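Local coordinates for protein SusD homolog (Bacteroides thetaiotaomicron, PDB 3EHM) that probably binds mucin O-glycans at the outer membrane as a SusD-family lipoprotein, serving the use of these host sugars by a gut bacterium, at residues 28-31 with 32-35; 105-108 with 109-113; 113-116 with 117-120; 120-123 with 124-128. All coordinates share one frame; numbering follows the deposited sequence.

How the interactions relate
The four contacts follow one another along the chain and use three helices of the SusD fold. Interaction 1 lies on helix 23-36, interaction 2 on the C-terminal part of helix 85-110 and the turn after it, interaction 3 at the start of helix 116-140 and interaction 4 further along that helix. Interactions 2 and 3 share S113, their centres about 10 Å apart; interactions 3 and 4 share A120, at about 11 Å. Interaction 1 packs on both members of the helical hairpin, its centre about 12 Å from interaction 4 and about 16 Å from interaction 2. R28 is salt-bridged to E105, and F29 packs on I124 and V128, joining the N-terminal helix to this hairpin.

Interaction 1: residues 28-31 with 32-35; sequences RFMN and MQQR
Within helix 23-36, the first modelled helix of this SusD-family chain, F29 and Q33 stand one turn apart and meet as amide over ring. The Q33 carboxamide is stacked on one face of the phenyl group, the two planes 26° apart. Its NE2 sits toward the rim, 3.2 Å from CD2 of F29, while CG of Q33 makes a CH-pi contact 4.2 Å from the centroid of the F29 ring. With CG of F29 anti to the backbone N (chi1 -177°), the ring is carried alongside the Q33 side chain. The same NE2 of Q33 donates to F29 O at 3.1 Å. That oxygen lies in the plane of the Q33 amide, but the donor stands well above the carbonyl plane and so does not use a lone pair. The ordinary helical bond from Q33 N to F29 O, also 3.1 Å, arrives from the opposite face. Q34 repeats this two-donor grip, without the stacking: its NE2 reaches M30 O at 3.0 Å and its backbone N does so at 3.2 Å from the other face. CG of selenomethionine M32 rests 3.4 Å from R28 O, and its side chain continues onto I106 and P102 of helix 85-110. F29 packs on I124 and V128 of helix 116-140. Q33 OE1 accepts from L191 N, and Q33 NE2 has a second acceptor in Y189 O. The buried Q33 amide is therefore bonded through both its oxygen and its nitrogen, which probably fixes its rotation and keeps it stacked over the aromatic face.

Interaction 2: residues 105-108 with 109-113; sequences EIYE and IAKDS
One face of the Y107 ring carries the aliphatic part of K111: CD lies 4.0 Å from the centroid of the Y107 ring, 21° off the ring normal, in a CH-pi contact displaced toward the rim. CB of K111 adds a second touch over that face, 3.7 Å from CE1 of Y107. The ring also stacks with W103, one turn back along the helix. K111 meets the ring because its CG sits between the backbone N and the carbonyl carbon (chi1 69°), after which the chain runs extended across the phenol. An alanine in place of Y107 is likely to leave the K111 methylenes without the surface they lie on, free to turn, and W103 without its stacking partner. The contact lies at the C-terminal part of helix 85-110. K111 N donates to Y107 O at 2.8 Å, a bond of helical i to i+4 spacing, and a type I beta turn follows from A110 to S113, marked by a bond of 3.1 Å from S113 N to A110 O. Earlier in the segment, A110 N donates to I106 O at 2.9 Å. CG1 of I109 presses on E105 O at 3.0 Å, and the I109 side chain packs on Y25 and R28 of helix 23-36. E105 directs its carboxylate to R28 in a salt bridge.

Interaction 3: residues 113-116 with 117-120; sequences SDSP and SEQA
At the N-terminus of helix 116-140, where S115 holds the N-cap position, S113 and E118 are joined by a short side-chain bond. S113 OG donates to E118 OE1 at 2.6 Å, using the carboxylate's anti lone pair, the one directed away from OE2. The same hydroxyl accepts from S115 N at 3.1 Å, which makes an ST turn, so the hydroxyl bridges the carboxylate and the amide of S115. The other carboxylate oxygen, OE2, has a salt bridge to K24, and the nearby charge would probably help to keep E118 ionised. A glutamine in place of E118 would probably forfeit the charge pairing, leaving the K24 ammonium without its mate and the S113 hydroxyl with a weaker acceptor. Beside this, S117 OG donates to S115 OG at 3.0 Å, its first torsion of 62° turning the hydroxyl back along the chain. Backbone bonds start the helix: Q119 N meets S115 O at 3.0 Å, in the carbonyl plane, and A120 N follows to P116 O at 2.9 Å. A weak bond of 3.5 Å runs from Q119 NE2 to S113 O. P116 fills the first helical position, where the backbone nitrogen has no partner in the helical i to i+4 series, so proline's missing N-H costs no such bond. The arrangement is that of an ST turn running from S113 into the N-cap residue S115, here at the corner of a hairpin of two consecutive helices.

Interaction 4: residues 120-123 with 124-128; sequences AILE and IANIV
The backbone from A120 to I127 is continuous helix, its i to i+4 ladder unbroken across the junction. I124 N to A120 O and A125 N to I121 O both measure 2.9 Å, N126 N to L122 O 2.7 Å, and I127 N to E123 O 3.0 Å. It forms part of helix 116-140 in the helical SusD fold, and one flank is hydrophobic: I121 packs on Y25 of helix 23-36 and I124 on W200 of helix 197-215, while CG1 of I124 lies 3.2 Å from A120 O. The polar flank carries the E123 and N126 pair. E123 bends back at its second torsion (chi2 -45°), bringing the carboxylate beside N126, whose ND2 donates to E123 OE1 at 3.2 Å. That bond is nearly straight, 167° at the hydrogen, and although OE1 lies close to the amide plane, ND2 approaches from above the carboxylate plane; the two planes stand 67° apart. Both groups also have outside partners: E123 OE1 accepts from S174 OG on helix 160-178, and N126 OD1 from W103 NE1 on helix 85-110, so these polar groups connect three helices. On the N126 side, OD1 also lies 3.8 Å from the methyl CD1 of L122.

Interaction 1: residues 28-31 with 32-35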
loop_
_atom_site.group_PDB
_atom_site.type_symbol
_atom_site.label_atom_id
_atom_site.label_comp_id
_atom_site.label_asym_id
_atom_site.label_seq_id
_atom_site.Cartn_x
_atom_site.Cartn_y
_atom_site.Cartn_z
ATOM N N ARG A 28 -2.760 18.614 16.412
ATOM C CA ARG A 28 -3.347 18.408 15.097
ATOM C C ARG A 28 -2.405 17.649 14.171
ATOM O O ARG A 28 -2.823 16.733 13.462
ATOM C CB ARG A 28 -3.703 19.759 14.480
ATOM C CG ARG A 28 -4.902 20.416 15.131
ATOM C CD ARG A 28 -4.908 21.911 14.883
ATOM N NE ARG A 28 -6.169 22.514 15.295
ATOM C CZ ARG A 28 -6.264 23.576 16.085
ATOM N NH1 ARG A 28 -5.166 24.153 16.554
ATOM N NH2 ARG A 28 -7.457 24.067 16.395
ATOM N N PHE A 29 -1.131 18.030 14.183
ATOM C CA PHE A 29 -0.140 17.379 13.334
ATOM C C PHE A 29 0.091 15.922 13.735
ATOM O O PHE A 29 0.260 15.054 12.875
ATOM C CB PHE A 29 1.180 18.157 13.376
ATOM C CG PHE A 29 2.241 17.607 12.464
ATOM C CD1 PHE A 29 1.949 17.310 11.135
ATOM C CD2 PHE A 29 3.532 17.391 12.932
ATOM C CE1 PHE A 29 2.930 16.805 10.285
ATOM C CE2 PHE A 29 4.521 16.887 12.091
ATOM C CZ PHE A 29 4.218 16.592 10.764
HETATM N N MSE A 30 0.096 15.641 15.033
HETATM C CA MSE A 30 0.304 14.266 15.468
HETATM C C MSE A 30 -0.905 13.404 15.121
HETATM O O MSE A 30 -0.763 12.220 14.818
HETATM C CB MSE A 30 0.609 14.212 16.969
HETATM C CG MSE A 30 1.971 14.795 17.317
HETATM SE SE MSE A 30 2.642 14.215 19.038
HETATM C CE MSE A 30 1.374 15.165 20.147
ATOM N N ASN A 31 -2.092 14.004 15.149
ATOM C CA ASN A 31 -3.313 13.286 14.800
ATOM C C ASN A 31 -3.197 12.905 13.328
ATOM O O ASN A 31 -3.486 11.769 12.946
ATOM C CB ASN A 31 -4.544 14.178 15.015
ATOM C CG ASN A 31 -5.855 13.477 14.666
ATOM O OD1 ASN A 31 -6.927 14.087 14.700
ATOM N ND2 ASN A 31 -5.776 12.196 14.336
HETATM N N MSE A 32 -2.757 13.857 12.509
HETATM C CA MSE A 32 -2.591 13.615 11.077
HETATM C C MSE A 32 -1.672 12.433 10.799
HETATM O O MSE A 32 -1.997 11.553 10.003
HETATM C CB MSE A 32 -2.010 14.851 10.372
HETATM C CG MSE A 32 -2.993 15.986 10.145
HETATM SE SE MSE A 32 -2.200 17.346 8.996
HETATM C CE MSE A 32 -2.182 16.342 7.338
ATOM N N GLN A 33 -0.515 12.429 11.452
ATOM C CA GLN A 33 0.462 11.367 11.258
ATOM C C GLN A 33 -0.073 9.983 11.603
ATOM O O GLN A 33 0.249 9.000 10.933
ATOM C CB GLN A 33 1.714 11.663 12.082
ATOM C CG GLN A 33 2.395 12.953 11.670
ATOM C CD GLN A 33 3.520 13.336 12.600
ATOM O OE1 GLN A 33 4.621 12.795 12.519
ATOM N NE2 GLN A 33 3.243 14.269 13.503
ATOM N N GLN A 34 -0.886 9.902 12.646
ATOM C CA GLN A 34 -1.448 8.622 13.052
ATOM C C GLN A 34 -2.575 8.178 12.127
ATOM O O GLN A 34 -3.018 7.035 12.196
ATOM C CB GLN A 34 -1.982 8.715 14.478
ATOM C CG GLN A 34 -0.927 9.075 15.498
ATOM C CD GLN A 34 -1.529 9.357 16.850
ATOM O OE1 GLN A 34 -2.025 8.452 17.519
ATOM N NE2 GLN A 34 -1.506 10.622 17.256
ATOM N N ARG A 35 -3.036 9.083 11.266
ATOM C CA ARG A 35 -4.132 8.785 10.342
ATOM C C ARG A 35 -3.724 8.311 8.948
ATOM O O ARG A 35 -4.507 7.642 8.271
ATOM C CB ARG A 35 -5.028 10.017 10.183
ATOM C CG ARG A 35 -5.742 10.443 11.449
ATOM C CD ARG A 35 -6.745 9.402 11.896
ATOM N NE ARG A 35 -7.486 9.860 13.065
ATOM C CZ ARG A 35 -8.544 9.237 13.569
ATOM N NH1 ARG A 35 -8.989 8.122 13.004
ATOM N NH2 ARG A 35 -9.156 9.732 14.639
#

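Interaction 2: residues 105-108 with 109-113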
loop_
_atom_site.group_PDB
_atom_site.type_symbol
_atom_site.label_atom_id
_atom_site.label_comp_id
_atom_site.label_asym_id
_atom_site.label_seq_id
_atom_site.Cartn_x
_atom_site.Cartn_y
_atom_site.Cartn_z
ATOM N N GLU A 105 -7.881 22.397 9.895
ATOM C CA GLU A 105 -7.676 23.372 10.964
ATOM C C GLU A 105 -6.284 23.991 10.848
ATOM O O GLU A 105 -6.111 25.188 11.068
ATOM C CB GLU A 105 -7.841 22.718 12.335
ATOM C CG GLU A 105 -9.168 22.004 12.511
ATOM C CD GLU A 105 -9.429 21.596 13.948
ATOM O OE1 GLU A 105 -8.454 21.290 14.672
ATOM O OE2 GLU A 105 -10.614 21.571 14.348
ATOM N N ILE A 106 -5.296 23.170 10.500
ATOM C CA ILE A 106 -3.927 23.651 10.340
ATOM C C ILE A 106 -3.902 24.641 9.180
ATOM O O ILE A 106 -3.297 25.707 9.268
ATOM C CB ILE A 106 -2.950 22.485 10.034
ATOM C CG1 ILE A 106 -2.805 21.595 11.270
ATOM C CG2 ILE A 106 -1.584 23.029 9.605
ATOM C CD1 ILE A 106 -1.855 20.425 11.072
ATOM N N TYR A 107 -4.574 24.276 8.094
ATOM C CA TYR A 107 -4.651 25.117 6.905
ATOM C C TYR A 107 -5.257 26.474 7.252
ATOM O O TYR A 107 -4.704 27.522 6.918
ATOM C CB TYR A 107 -5.507 24.428 5.836
ATOM C CG TYR A 107 -5.698 25.233 4.569
ATOM C CD1 TYR A 107 -4.614 25.567 3.762
ATOM C CD2 TYR A 107 -6.969 25.647 4.169
ATOM C CE1 TYR A 107 -4.788 26.293 2.586
ATOM C CE2 TYR A 107 -7.153 26.373 2.994
ATOM C CZ TYR A 107 -6.059 26.691 2.209
ATOM O OH TYR A 107 -6.237 27.399 1.042
ATOM N N GLU A 108 -6.398 26.449 7.927
ATOM C CA GLU A 108 -7.079 27.677 8.306
ATOM C C GLU A 108 -6.175 28.588 9.133
ATOM O O GLU A 108 -6.171 29.805 8.950
ATOM C CB GLU A 108 -8.355 27.340 9.089
ATOM C CG GLU A 108 -9.069 28.553 9.662
ATOM C CD GLU A 108 -10.470 28.235 10.157
ATOM O OE1 GLU A 108 -11.126 29.150 10.700
ATOM O OE2 GLU A 108 -10.916 27.076 9.999
ATOM N N ILE A 109 -5.393 27.992 10.026
ATOM C CA ILE A 109 -4.504 28.754 10.897
ATOM C C ILE A 109 -3.239 29.291 10.231
ATOM O O ILE A 109 -2.795 30.396 10.532
ATOM C CB ILE A 109 -4.068 27.905 12.112
ATOM C CG1 ILE A 109 -5.295 27.454 12.908
ATOM C CG2 ILE A 109 -3.136 28.712 13.005
ATOM C CD1 ILE A 109 -4.977 26.444 14.006
ATOM N N ALA A 110 -2.667 28.520 9.316
ATOM C CA ALA A 110 -1.421 28.927 8.675
ATOM C C ALA A 110 -1.465 29.481 7.255
ATOM O O ALA A 110 -0.505 30.112 6.824
ATOM C CB ALA A 110 -0.440 27.753 8.720
ATOM N N LYS A 111 -2.561 29.267 6.532
ATOM C CA LYS A 111 -2.647 29.705 5.135
ATOM C C LYS A 111 -2.293 31.148 4.785
ATOM O O LYS A 111 -1.880 31.420 3.659
ATOM C CB LYS A 111 -4.029 29.379 4.556
ATOM C CG LYS A 111 -5.176 30.190 5.126
ATOM C CD LYS A 111 -6.487 29.767 4.483
ATOM C CE LYS A 111 -7.675 30.472 5.117
ATOM N NZ LYS A 111 -8.967 29.957 4.575
ATOM N N ASP A 112 -2.445 32.074 5.722
ATOM C CA ASP A 112 -2.128 33.468 5.429
ATOM C C ASP A 112 -1.020 34.008 6.325
ATOM O O ASP A 112 -1.021 35.185 6.680
ATOM C CB ASP A 112 -3.377 34.341 5.587
ATOM C CG ASP A 112 -4.503 33.930 4.658
ATOM O OD1 ASP A 112 -4.296 33.929 3.426
ATOM O OD2 ASP A 112 -5.602 33.613 5.165
ATOM N N SER A 113 -0.074 33.152 6.688
ATOM C CA SER A 113 1.018 33.578 7.551
ATOM C C SER A 113 2.214 34.054 6.741
ATOM O O SER A 113 2.543 33.480 5.702
ATOM C CB SER A 113 1.449 32.434 8.467
ATOM O OG SER A 113 2.557 32.824 9.261
#

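Interaction 3: residues 113-116 with 117-120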
loop_
_atom_site.group_PDB
_atom_site.type_symbol
_atom_site.label_atom_id
_atom_site.label_comp_id
_atom_site.label_asym_id
_atom_site.label_seq_id
_atom_site.Cartn_x
_atom_site.Cartn_y
_atom_site.Cartn_z
ATOM N N SER A 113 -0.074 33.152 6.688
ATOM C CA SER A 113 1.018 33.578 7.551
ATOM C C SER A 113 2.214 34.054 6.741
ATOM O O SER A 113 2.543 33.480 5.702
ATOM C CB SER A 113 1.449 32.434 8.467
ATOM O OG SER A 113 2.557 32.824 9.261
ATOM N N ASP A 114 2.856 35.113 7.218
ATOM C CA ASP A 114 4.025 35.648 6.541
ATOM C C ASP A 114 5.260 34.984 7.137
ATOM O O ASP A 114 6.355 35.073 6.581
ATOM C CB ASP A 114 4.106 37.168 6.723
ATOM C CG ASP A 114 2.859 37.881 6.229
ATOM O OD1 ASP A 114 2.390 37.567 5.113
ATOM O OD2 ASP A 114 2.353 38.765 6.954
ATOM N N SER A 115 5.063 34.316 8.272
ATOM C CA SER A 115 6.136 33.617 8.973
ATOM C C SER A 115 6.624 32.399 8.189
ATOM O O SER A 115 5.857 31.475 7.911
ATOM C CB SER A 115 5.648 33.174 10.356
ATOM O OG SER A 115 6.602 32.340 10.994
ATOM N N PRO A 116 7.915 32.380 7.824
ATOM C CA PRO A 116 8.458 31.249 7.070
ATOM C C PRO A 116 8.355 29.918 7.806
ATOM O O PRO A 116 8.135 28.883 7.184
ATOM C CB PRO A 116 9.905 31.669 6.806
ATOM C CG PRO A 116 10.226 32.540 7.986
ATOM C CD PRO A 116 8.968 33.370 8.117
ATOM N N SER A 117 8.511 29.941 9.127
ATOM C CA SER A 117 8.430 28.713 9.910
ATOM C C SER A 117 7.008 28.159 9.882
ATOM O O SER A 117 6.810 26.944 9.886
ATOM C CB SER A 117 8.878 28.957 11.355
ATOM O OG SER A 117 8.034 29.891 12.007
ATOM N N GLU A 118 6.016 29.048 9.856
ATOM C CA GLU A 118 4.628 28.606 9.797
ATOM C C GLU A 118 4.311 28.081 8.402
ATOM O O GLU A 118 3.535 27.138 8.249
ATOM C CB GLU A 118 3.667 29.741 10.144
ATOM C CG GLU A 118 3.659 30.117 11.610
ATOM C CD GLU A 118 2.304 30.633 12.055
ATOM O OE1 GLU A 118 1.731 31.497 11.356
ATOM O OE2 GLU A 118 1.814 30.176 13.106
ATOM N N GLN A 119 4.907 28.700 7.386
ATOM C CA GLN A 119 4.707 28.259 6.008
ATOM C C GLN A 119 5.257 26.843 5.875
ATOM O O GLN A 119 4.678 25.999 5.192
ATOM C CB GLN A 119 5.456 29.167 5.034
ATOM C CG GLN A 119 4.905 30.571 4.911
ATOM C CD GLN A 119 5.773 31.446 4.024
ATOM O OE1 GLN A 119 6.657 30.953 3.317
ATOM N NE2 GLN A 119 5.518 32.751 4.048
ATOM N N ALA A 120 6.389 26.602 6.532
ATOM C CA ALA A 120 7.052 25.302 6.514
ATOM C C ALA A 120 6.176 24.251 7.186
ATOM O O ALA A 120 6.084 23.111 6.722
ATOM C CB ALA A 120 8.398 25.394 7.226
#

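Interaction 4: residues 120-123 with 124-128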
loop_
_atom_site.group_PDB
_atom_site.type_symbol
_atom_site.label_atom_id
_atom_site.label_comp_id
_atom_site.label_asym_id
_atom_site.label_seq_id
_atom_site.Cartn_x
_atom_site.Cartn_y
_atom_site.Cartn_z
ATOM N N ALA A 120 6.389 26.602 6.532
ATOM C CA ALA A 120 7.052 25.302 6.514
ATOM C C ALA A 120 6.176 24.251 7.186
ATOM O O ALA A 120 6.084 23.111 6.722
ATOM C CB ALA A 120 8.398 25.394 7.226
ATOM N N ILE A 121 5.544 24.636 8.291
ATOM C CA ILE A 121 4.665 23.727 9.011
ATOM C C ILE A 121 3.529 23.298 8.094
ATOM O O ILE A 121 3.215 22.114 8.000
ATOM C CB ILE A 121 4.078 24.399 10.267
ATOM C CG1 ILE A 121 5.152 24.474 11.356
ATOM C CG2 ILE A 121 2.855 23.632 10.752
ATOM C CD1 ILE A 121 4.685 25.127 12.639
ATOM N N LEU A 122 2.920 24.267 7.414
ATOM C CA LEU A 122 1.820 23.975 6.505
ATOM C C LEU A 122 2.257 23.049 5.376
ATOM O O LEU A 122 1.540 22.110 5.032
ATOM C CB LEU A 122 1.240 25.272 5.920
ATOM C CG LEU A 122 0.165 25.109 4.834
ATOM C CD1 LEU A 122 -0.995 24.290 5.365
ATOM C CD2 LEU A 122 -0.323 26.473 4.383
ATOM N N GLU A 123 3.432 23.298 4.801
ATOM C CA GLU A 123 3.908 22.450 3.710
ATOM C C GLU A 123 4.212 21.032 4.188
ATOM O O GLU A 123 4.013 20.070 3.450
ATOM C CB GLU A 123 5.141 23.062 3.035
ATOM C CG GLU A 123 4.856 24.348 2.250
ATOM C CD GLU A 123 3.611 24.256 1.371
ATOM O OE1 GLU A 123 3.387 23.205 0.730
ATOM O OE2 GLU A 123 2.855 25.249 1.315
ATOM N N ILE A 124 4.695 20.895 5.418
ATOM C CA ILE A 124 4.974 19.567 5.956
ATOM C C ILE A 124 3.621 18.877 6.144
ATOM O O ILE A 124 3.460 17.695 5.843
ATOM C CB ILE A 124 5.732 19.656 7.306
ATOM C CG1 ILE A 124 7.168 20.124 7.045
ATOM C CG2 ILE A 124 5.725 18.293 8.020
ATOM C CD1 ILE A 124 7.964 20.407 8.296
ATOM N N ALA A 125 2.644 19.636 6.626
ATOM C CA ALA A 125 1.299 19.104 6.821
ATOM C C ALA A 125 0.720 18.702 5.462
ATOM O O ALA A 125 0.004 17.707 5.351
ATOM C CB ALA A 125 0.417 20.151 7.485
ATOM N N ASN A 126 1.041 19.475 4.427
ATOM C CA ASN A 126 0.558 19.178 3.083
ATOM C C ASN A 126 1.139 17.856 2.566
ATOM O O ASN A 126 0.456 17.094 1.888
ATOM C CB ASN A 126 0.907 20.322 2.116
ATOM C CG ASN A 126 0.002 21.540 2.291
ATOM O OD1 ASN A 126 -1.098 21.435 2.832
ATOM N ND2 ASN A 126 0.457 22.694 1.809
ATOM N N ILE A 127 2.400 17.584 2.883
ATOM C CA ILE A 127 3.026 16.339 2.447
ATOM C C ILE A 127 2.327 15.157 3.122
ATOM O O ILE A 127 1.968 14.178 2.465
ATOM C CB ILE A 127 4.528 16.307 2.800
ATOM C CG1 ILE A 127 5.268 17.390 2.009
ATOM C CG2 ILE A 127 5.109 14.917 2.502
ATOM C CD1 ILE A 127 6.729 17.555 2.411
ATOM N N VAL A 128 2.132 15.252 4.433
ATOM C CA VAL A 128 1.457 14.186 5.171
ATOM C C VAL A 128 0.045 13.986 4.621
ATOM O O VAL A 128 -0.410 12.857 4.455
ATOM C CB VAL A 128 1.381 14.508 6.678
ATOM C CG1 VAL A 128 0.566 13.451 7.401
ATOM C CG2 VAL A 128 2.783 14.566 7.258
#